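Local atomic coordinates of envelopment polyprotein (Bovine Schmallenberg virus BH80/Germany/2011, PDB entry 7A56), a protein that probably drives virus entry as a class II membrane fusion glycoprotein, merging the viral envelope with a host membrane, here seen as a postfusion trimer. Residues D253-D256 and K262-G265; N36-H41 and E209-T214; F282-V285 and R291-V294. One frame throughout, in Å; residues are numbered along the deposited sequence.

Contact 1: D253-D256 and K262-G265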
loop_
_atom_site.group_PDB
_atom_site.type_symbol
_atom_site.label_atom_id
_atom_site.label_comp_id
_atom_site.label_asym_id
_atom_site.label_seq_id
_atom_site.Cartn_x
_atom_site.Cartn_y
_atom_site.Cartn_z
ATOM N N ASP A 253 -13.733 6.105 1.995
ATOM C CA ASP A 253 -14.593 6.137 0.792
ATOM C C ASP A 253 -14.830 7.510 0.186
ATOM O O ASP A 253 -15.864 8.114 0.503
ATOM C CB ASP A 253 -15.981 5.562 1.150
ATOM C CG ASP A 253 -16.136 4.116 0.693
ATOM O OD1 ASP A 253 -15.081 3.647 0.197
ATOM O OD2 ASP A 253 -17.260 3.488 0.792
ATOM N N ILE A 254 -13.849 8.107 -0.538
ATOM C CA ILE A 254 -13.939 9.527 -0.923
ATOM C C ILE A 254 -13.788 9.648 -2.431
ATOM O O ILE A 254 -12.821 9.146 -3.007
ATOM C CB ILE A 254 -12.892 10.433 -0.238
ATOM C CG1 ILE A 254 -12.985 10.412 1.312
ATOM C CG2 ILE A 254 -13.006 11.879 -0.774
ATOM C CD1 ILE A 254 -11.611 10.984 2.019
ATOM N N ASN A 255 -14.758 10.314 -3.084
ATOM C CA ASN A 255 -14.733 10.453 -4.539
ATOM C C ASN A 255 -13.545 11.300 -4.970
ATOM O O ASN A 255 -13.274 12.349 -4.373
ATOM C CB ASN A 255 -16.039 11.153 -5.062
ATOM C CG ASN A 255 -17.178 10.178 -5.308
ATOM O OD1 ASN A 255 -17.140 9.337 -6.206
ATOM N ND2 ASN A 255 -18.212 10.308 -4.525
ATOM N N ASP A 256 -12.908 10.920 -6.084
ATOM C CA ASP A 256 -12.017 11.847 -6.776
ATOM C C ASP A 256 -12.849 12.929 -7.498
ATOM O O ASP A 256 -14.068 12.790 -7.717
ATOM C CB ASP A 256 -11.114 11.060 -7.770
ATOM C CG ASP A 256 -9.783 11.758 -8.080
ATOM O OD1 ASP A 256 -9.633 13.009 -7.919
ATOM O OD2 ASP A 256 -8.888 11.004 -8.518
ATOM N N LYS A 262 -21.947 7.006 -5.014
ATOM C CA LYS A 262 -22.726 7.301 -3.792
ATOM C C LYS A 262 -21.908 7.002 -2.526
ATOM O O LYS A 262 -22.159 6.066 -1.772
ATOM C CB LYS A 262 -24.057 6.552 -3.786
ATOM C CG LYS A 262 -24.915 6.922 -4.987
ATOM C CD LYS A 262 -26.234 6.150 -4.875
ATOM C CE LYS A 262 -27.282 6.817 -5.674
ATOM N NZ LYS A 262 -28.609 6.319 -5.094
ATOM N N LYS A 263 -20.966 7.901 -2.259
ATOM C CA LYS A 263 -20.055 7.830 -1.121
ATOM C C LYS A 263 -19.608 9.275 -0.859
ATOM O O LYS A 263 -20.127 10.211 -1.478
ATOM C CB LYS A 263 -18.930 6.823 -1.418
ATOM C CG LYS A 263 -17.893 7.340 -2.413
ATOM C CD LYS A 263 -16.956 6.257 -2.895
ATOM C CE LYS A 263 -15.862 6.860 -3.852
ATOM N NZ LYS A 263 -15.094 5.670 -4.392
ATOM N N CYS A 264 -18.684 9.482 0.087
ATOM C CA CYS A 264 -18.411 10.847 0.510
ATOM C C CYS A 264 -17.976 11.693 -0.686
ATOM O O CYS A 264 -17.165 11.249 -1.501
ATOM C CB CYS A 264 -17.293 10.874 1.609
ATOM S SG CYS A 264 -16.828 12.599 2.039
ATOM N N GLY A 265 -18.509 12.923 -0.790
ATOM C CA GLY A 265 -18.062 13.815 -1.858
ATOM C C GLY A 265 -18.720 13.608 -3.229
ATOM O O GLY A 265 -18.094 13.907 -4.263
HETATM O O HOH W 1 -14.097 4.490 -1.901
#
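A single parallel beta bridge between I254 and C264 closes the long loop that joins strands 248-251 and 268-270, with a disulfide to C307 fixing one side. C264 gives its N-H weakly to D253 O and receives through its own O a far straighter bond from N255 N (3.0 Å, 171° at the hydrogen). N255 ND2 is bonded to A261 O and adds a weak hydrogen bond to C264 O (3.3 Å). The aliphatic chain of K263 packs along the backbone of the other segment, its CG 3.6 Å from D253 O. With CG wedged between N and the carbonyl carbon (chi1 74°) and the rest extended, the lysine carries its CE to 3.6 Å from N255 OD1. A water then joins K263 NZ at 2.9 Å to D253 OD1, a bridge between opposite charges that do not touch directly. I254 CG1 rests on C264 CB (4.3 Å). D253 OD2 faces the second subunit, bonding S259 OG and D256 N there, and K263 packs on K263 of the third. This is a disulfide-tethered loop at the trimer interface of a class II fusion protein.

Contact 2: N36-H41 and E209-T214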
loop_
_atom_site.group_PDB
_atom_site.type_symbol
_atom_site.label_atom_id
_atom_site.label_comp_id
_atom_site.label_asym_id
_atom_site.label_seq_id
_atom_site.Cartn_x
_atom_site.Cartn_y
_atom_site.Cartn_z
ATOM N N ASN A 36 35.515 18.801 14.974
ATOM C CA ASN A 36 36.066 19.493 13.824
ATOM C C ASN A 36 35.911 18.662 12.557
ATOM O O ASN A 36 35.634 19.200 11.479
ATOM C CB ASN A 36 37.532 19.818 14.101
ATOM C CG ASN A 36 38.259 20.261 12.877
ATOM O OD1 ASN A 36 38.010 21.347 12.364
ATOM N ND2 ASN A 36 39.152 19.409 12.368
ATOM N N ASP A 37 36.122 17.351 12.669
ATOM C CA ASP A 37 35.937 16.414 11.554
ATOM C C ASP A 37 34.509 16.471 11.028
ATOM O O ASP A 37 34.253 16.574 9.811
ATOM C CB ASP A 37 36.276 15.017 12.099
ATOM C CG ASP A 37 36.430 13.937 11.041
ATOM O OD1 ASP A 37 36.261 14.183 9.824
ATOM O OD2 ASP A 37 36.700 12.784 11.457
ATOM N N LEU A 38 33.556 16.395 11.947
ATOM C CA LEU A 38 32.138 16.403 11.550
ATOM C C LEU A 38 31.761 17.722 10.900
ATOM O O LEU A 38 31.132 17.757 9.831
ATOM C CB LEU A 38 31.282 16.111 12.776
ATOM C CG LEU A 38 31.384 14.669 13.343
ATOM C CD1 LEU A 38 30.474 14.528 14.544
ATOM C CD2 LEU A 38 30.963 13.602 12.335
ATOM N N THR A 39 32.169 18.822 11.513
ATOM C CA THR A 39 31.839 20.136 10.962
ATOM C C THR A 39 32.465 20.337 9.590
ATOM O O THR A 39 31.874 20.970 8.720
ATOM C CB THR A 39 32.337 21.228 11.917
ATOM O OG1 THR A 39 31.670 21.088 13.178
ATOM C CG2 THR A 39 32.067 22.601 11.340
ATOM N N MET A 40 33.703 19.876 9.403
ATOM C CA MET A 40 34.372 20.008 8.114
ATOM C C MET A 40 33.731 19.146 7.059
ATOM O O MET A 40 33.863 19.436 5.865
ATOM C CB MET A 40 35.880 19.629 8.253
ATOM C CG MET A 40 36.758 20.649 8.971
ATOM S SD MET A 40 37.269 22.096 7.986
ATOM C CE MET A 40 35.924 23.244 8.315
ATOM N N HIS A 41 32.987 18.116 7.469
ATOM C CA HIS A 41 32.287 17.274 6.532
ATOM C C HIS A 41 30.780 17.572 6.527
ATOM O O HIS A 41 29.963 16.690 6.307
ATOM C CB HIS A 41 32.581 15.807 6.815
ATOM C CG HIS A 41 34.006 15.441 6.521
ATOM N ND1 HIS A 41 34.996 15.496 7.476
ATOM C CD2 HIS A 41 34.608 15.036 5.374
ATOM C CE1 HIS A 41 36.151 15.131 6.938
ATOM N NE2 HIS A 41 35.944 14.858 5.659
ATOM N N GLU A 209 26.938 18.894 22.846
ATOM C CA GLU A 209 26.907 19.348 21.460
ATOM C C GLU A 209 26.454 18.209 20.560
ATOM O O GLU A 209 26.870 17.057 20.738
ATOM C CB GLU A 209 28.279 19.889 21.011
ATOM C CG GLU A 209 28.156 20.824 19.775
ATOM C CD GLU A 209 29.361 21.784 19.601
ATOM O OE1 GLU A 209 30.429 21.504 20.224
ATOM O OE2 GLU A 209 29.206 22.815 18.843
ATOM N N SER A 210 25.609 18.527 19.586
ATOM C CA SER A 210 25.209 17.538 18.597
ATOM C C SER A 210 25.597 17.999 17.187
ATOM O O SER A 210 25.734 19.195 16.926
ATOM C CB SER A 210 23.677 17.259 18.671
ATOM O OG SER A 210 23.370 16.305 19.689
ATOM N N PHE A 211 25.842 17.035 16.304
ATOM C CA PHE A 211 26.216 17.287 14.917
ATOM C C PHE A 211 25.299 16.494 14.005
ATOM O O PHE A 211 25.315 15.259 14.019
ATOM C CB PHE A 211 27.692 16.923 14.693
ATOM C CG PHE A 211 28.615 17.747 15.540
ATOM C CD1 PHE A 211 29.049 19.003 15.109
ATOM C CD2 PHE A 211 28.993 17.309 16.807
ATOM C CE1 PHE A 211 29.859 19.778 15.910
ATOM C CE2 PHE A 211 29.833 18.075 17.605
ATOM C CZ PHE A 211 30.253 19.323 17.165
ATOM N N CYS A 212 24.490 17.196 13.211
ATOM C CA CYS A 212 23.344 16.568 12.585
ATOM C C CYS A 212 23.353 16.740 11.076
ATOM O O CYS A 212 23.916 17.694 10.556
ATOM C CB CYS A 212 22.024 17.170 13.107
ATOM S SG CYS A 212 21.888 17.027 14.885
ATOM N N SER A 213 22.700 15.820 10.391
ATOM C CA SER A 213 22.529 15.983 8.947
ATOM C C SER A 213 21.353 15.146 8.469
ATOM O O SER A 213 21.086 14.052 9.011
ATOM C CB SER A 213 23.825 15.540 8.222
ATOM O OG SER A 213 23.626 15.609 6.823
ATOM N N THR A 214 20.658 15.643 7.432
ATOM C CA THR A 214 19.698 14.762 6.779
ATOM C C THR A 214 20.514 13.664 6.102
ATOM O O THR A 214 21.692 13.858 5.790
ATOM C CB THR A 214 18.800 15.531 5.768
ATOM O OG1 THR A 214 19.614 16.292 4.903
ATOM C CG2 THR A 214 17.956 16.520 6.472
#
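The carbonyl oxygen of D37, the residue before the L38 that packs on F211, is gripped twice by H41: ND1 donates to D37 O at 2.7 Å, and the backbone N adds a weak bond. The imidazole meets D37 O edge-on, the oxygen only 7° out of the ring plane, and this bond ties H41, the first residue past the helix, to the last turn of helix 23-40. On the side of the helix turned to strand 209-214, L38 comes down on F211 at about a right angle, its CD1 3.7 Å from F211 CB, 3.8 Å from F211 CG and 3.9 Å from F211 CD2. L38 CG lies opposite its carbonyl carbon (chi1 -69°), and the fully extended second torsion carries CD1 out to the base of the ring. T39 takes the CD1/CE1 side of the same ring: its OG1 approaches F211 CE1 obliquely, at 3.5 Å, and stands 3.9 Å from F211 CD1. The polar partner of that hydroxyl is A35 O, one turn back in the helix. The helix thus lies against an antiparallel sheet in which strand 209-214 runs between strand 197-206, its hairpin partner, to which the C203-C212 disulfide staples it, and strand 44-46, which follows the helix in the chain. Both neighbouring strands add to the apolar layer, L38 reaching I204 and F211 touching M206 and P45.

Contact 3: F282-V285 and R291-V294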
loop_
_atom_site.group_PDB
_atom_site.type_symbol
_atom_site.label_atom_id
_atom_site.label_comp_id
_atom_site.label_asym_id
_atom_site.label_seq_id
_atom_site.Cartn_x
_atom_site.Cartn_y
_atom_site.Cartn_z
ATOM N N PHE A 282 -38.940 15.032 -9.669
ATOM C CA PHE A 282 -39.675 16.104 -10.334
ATOM C C PHE A 282 -41.108 15.651 -10.603
ATOM O O PHE A 282 -41.322 14.563 -11.161
ATOM C CB PHE A 282 -38.999 16.429 -11.686
ATOM C CG PHE A 282 -39.906 17.184 -12.667
ATOM C CD1 PHE A 282 -40.458 18.423 -12.327
ATOM C CD2 PHE A 282 -40.140 16.677 -13.938
ATOM C CE1 PHE A 282 -41.316 19.134 -13.263
ATOM C CE2 PHE A 282 -40.967 17.374 -14.860
ATOM C CZ PHE A 282 -41.519 18.607 -14.514
ATOM N N ASP A 283 -42.064 16.475 -10.220
ATOM C CA ASP A 283 -43.464 16.267 -10.601
ATOM C C ASP A 283 -44.095 17.643 -10.666
ATOM O O ASP A 283 -43.420 18.667 -10.501
ATOM C CB ASP A 283 -44.155 15.295 -9.588
ATOM C CG ASP A 283 -45.287 14.474 -10.225
ATOM O OD1 ASP A 283 -45.876 14.972 -11.209
ATOM O OD2 ASP A 283 -45.619 13.371 -9.710
ATOM N N TYR A 284 -45.405 17.691 -10.927
ATOM C CA TYR A 284 -46.038 18.988 -10.994
ATOM C C TYR A 284 -47.515 18.850 -10.617
ATOM O O TYR A 284 -48.105 17.759 -10.719
ATOM C CB TYR A 284 -45.917 19.581 -12.416
ATOM C CG TYR A 284 -46.591 18.769 -13.542
ATOM C CD1 TYR A 284 -45.894 17.749 -14.200
ATOM C CD2 TYR A 284 -47.887 19.047 -13.964
ATOM C CE1 TYR A 284 -46.467 17.020 -15.208
ATOM C CE2 TYR A 284 -48.488 18.293 -14.983
ATOM C CZ TYR A 284 -47.778 17.313 -15.602
ATOM O OH TYR A 284 -48.343 16.568 -16.591
ATOM N N VAL A 285 -48.112 20.004 -10.281
ATOM C CA VAL A 285 -49.532 20.156 -9.920
ATOM C C VAL A 285 -50.206 21.065 -10.948
ATOM O O VAL A 285 -49.576 21.979 -11.502
ATOM C CB VAL A 285 -49.668 20.701 -8.474
ATOM C CG1 VAL A 285 -51.003 21.110 -8.126
ATOM C CG2 VAL A 285 -49.241 19.582 -7.448
ATOM N N ARG A 291 -50.252 28.484 -15.148
ATOM C CA ARG A 291 -49.064 27.650 -15.258
ATOM C C ARG A 291 -49.042 26.604 -14.156
ATOM O O ARG A 291 -49.544 26.850 -13.054
ATOM C CB ARG A 291 -47.801 28.519 -15.179
ATOM C CG ARG A 291 -47.467 29.169 -16.498
ATOM C CD ARG A 291 -46.436 30.279 -16.351
ATOM N NE ARG A 291 -46.133 30.854 -17.664
ATOM C CZ ARG A 291 -46.977 31.598 -18.394
ATOM N NH1 ARG A 291 -48.209 31.876 -17.960
ATOM N NH2 ARG A 291 -46.592 32.065 -19.579
ATOM N N LYS A 292 -48.521 25.409 -14.485
ATOM C CA LYS A 292 -48.336 24.338 -13.501
ATOM C C LYS A 292 -47.293 24.722 -12.451
ATOM O O LYS A 292 -46.376 25.506 -12.721
ATOM C CB LYS A 292 -47.914 23.026 -14.202
ATOM C CG LYS A 292 -49.012 22.608 -15.270
ATOM C CD LYS A 292 -48.345 21.974 -16.533
ATOM C CE LYS A 292 -49.391 21.941 -17.699
ATOM N NZ LYS A 292 -50.156 23.191 -17.824
ATOM N N ASP A 293 -47.447 24.168 -11.244
ATOM C CA ASP A 293 -46.408 24.278 -10.197
ATOM C C ASP A 293 -45.465 23.105 -10.281
ATOM O O ASP A 293 -45.907 21.955 -10.252
ATOM C CB ASP A 293 -47.016 24.325 -8.796
ATOM C CG ASP A 293 -48.023 25.441 -8.620
ATOM O OD1 ASP A 293 -47.774 26.595 -9.033
ATOM O OD2 ASP A 293 -49.100 25.175 -8.049
ATOM N N VAL A 294 -44.154 23.395 -10.298
ATOM C CA VAL A 294 -43.108 22.384 -10.306
ATOM C C VAL A 294 -42.855 21.943 -8.875
ATOM O O VAL A 294 -42.680 22.787 -7.989
ATOM C CB VAL A 294 -41.838 22.954 -10.956
ATOM C CG1 VAL A 294 -40.636 22.053 -10.743
ATOM C CG2 VAL A 294 -42.104 23.173 -12.468
#
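V285 and D293 exchange two backbone bonds: V285 N donates to D293 O at 2.9 Å, and D293 N returns one to V285 O at 3.1 Å. Y284 CA also makes a CA-H...O contact with D293 O, CA to O 3.1 Å. These pairings belong to the antiparallel beta hairpin of strands 281-285 and 293-296, with Y284 and V294 as its non-hydrogen-bonded pair. Y284 N is taken by its neighbour's carboxylate, D283 OD1, at 2.8 Å. In the second subunit, R156 forms a salt bridge with that same oxygen and a cation-pi contact with the ring of Y284, while E155 N bonds D283 OD2. K292 runs beside the Y284 ring, CD 3.9 Å from Y284 CD2, and bends at chi2 and chi4 steer its amine away to a salt bridge with E133 and a bond to C162 O; D293 OD2 is satisfied by H287 NE2 in the connecting turn. On the face shared by Y284 and V294, V294 CG1 abuts the ring edge of F282 at 3.9 Å from CE1, and the side chains of F282, Y284, K292 and V294 all touch L175 of strand 172-183.

The contacts are strung along an elongated chain, in the sequence order contact 2, contact 1, contact 3. Contact 2 sits on one side of the chain's centre and the others on the opposite side: its centre is about 49 Å from that of contact 1 and about 78 Å from that of contact 3. Contacts 1 and 3 are closer, with centres about 32 Å apart and nearest atoms about 14 Å apart, and both touch the second subunit; no other chain touches the two segments of contact 2. A phosphate, probably from the crystallisation liquor, lies about 5 Å from the Y284 side chain in contact 3.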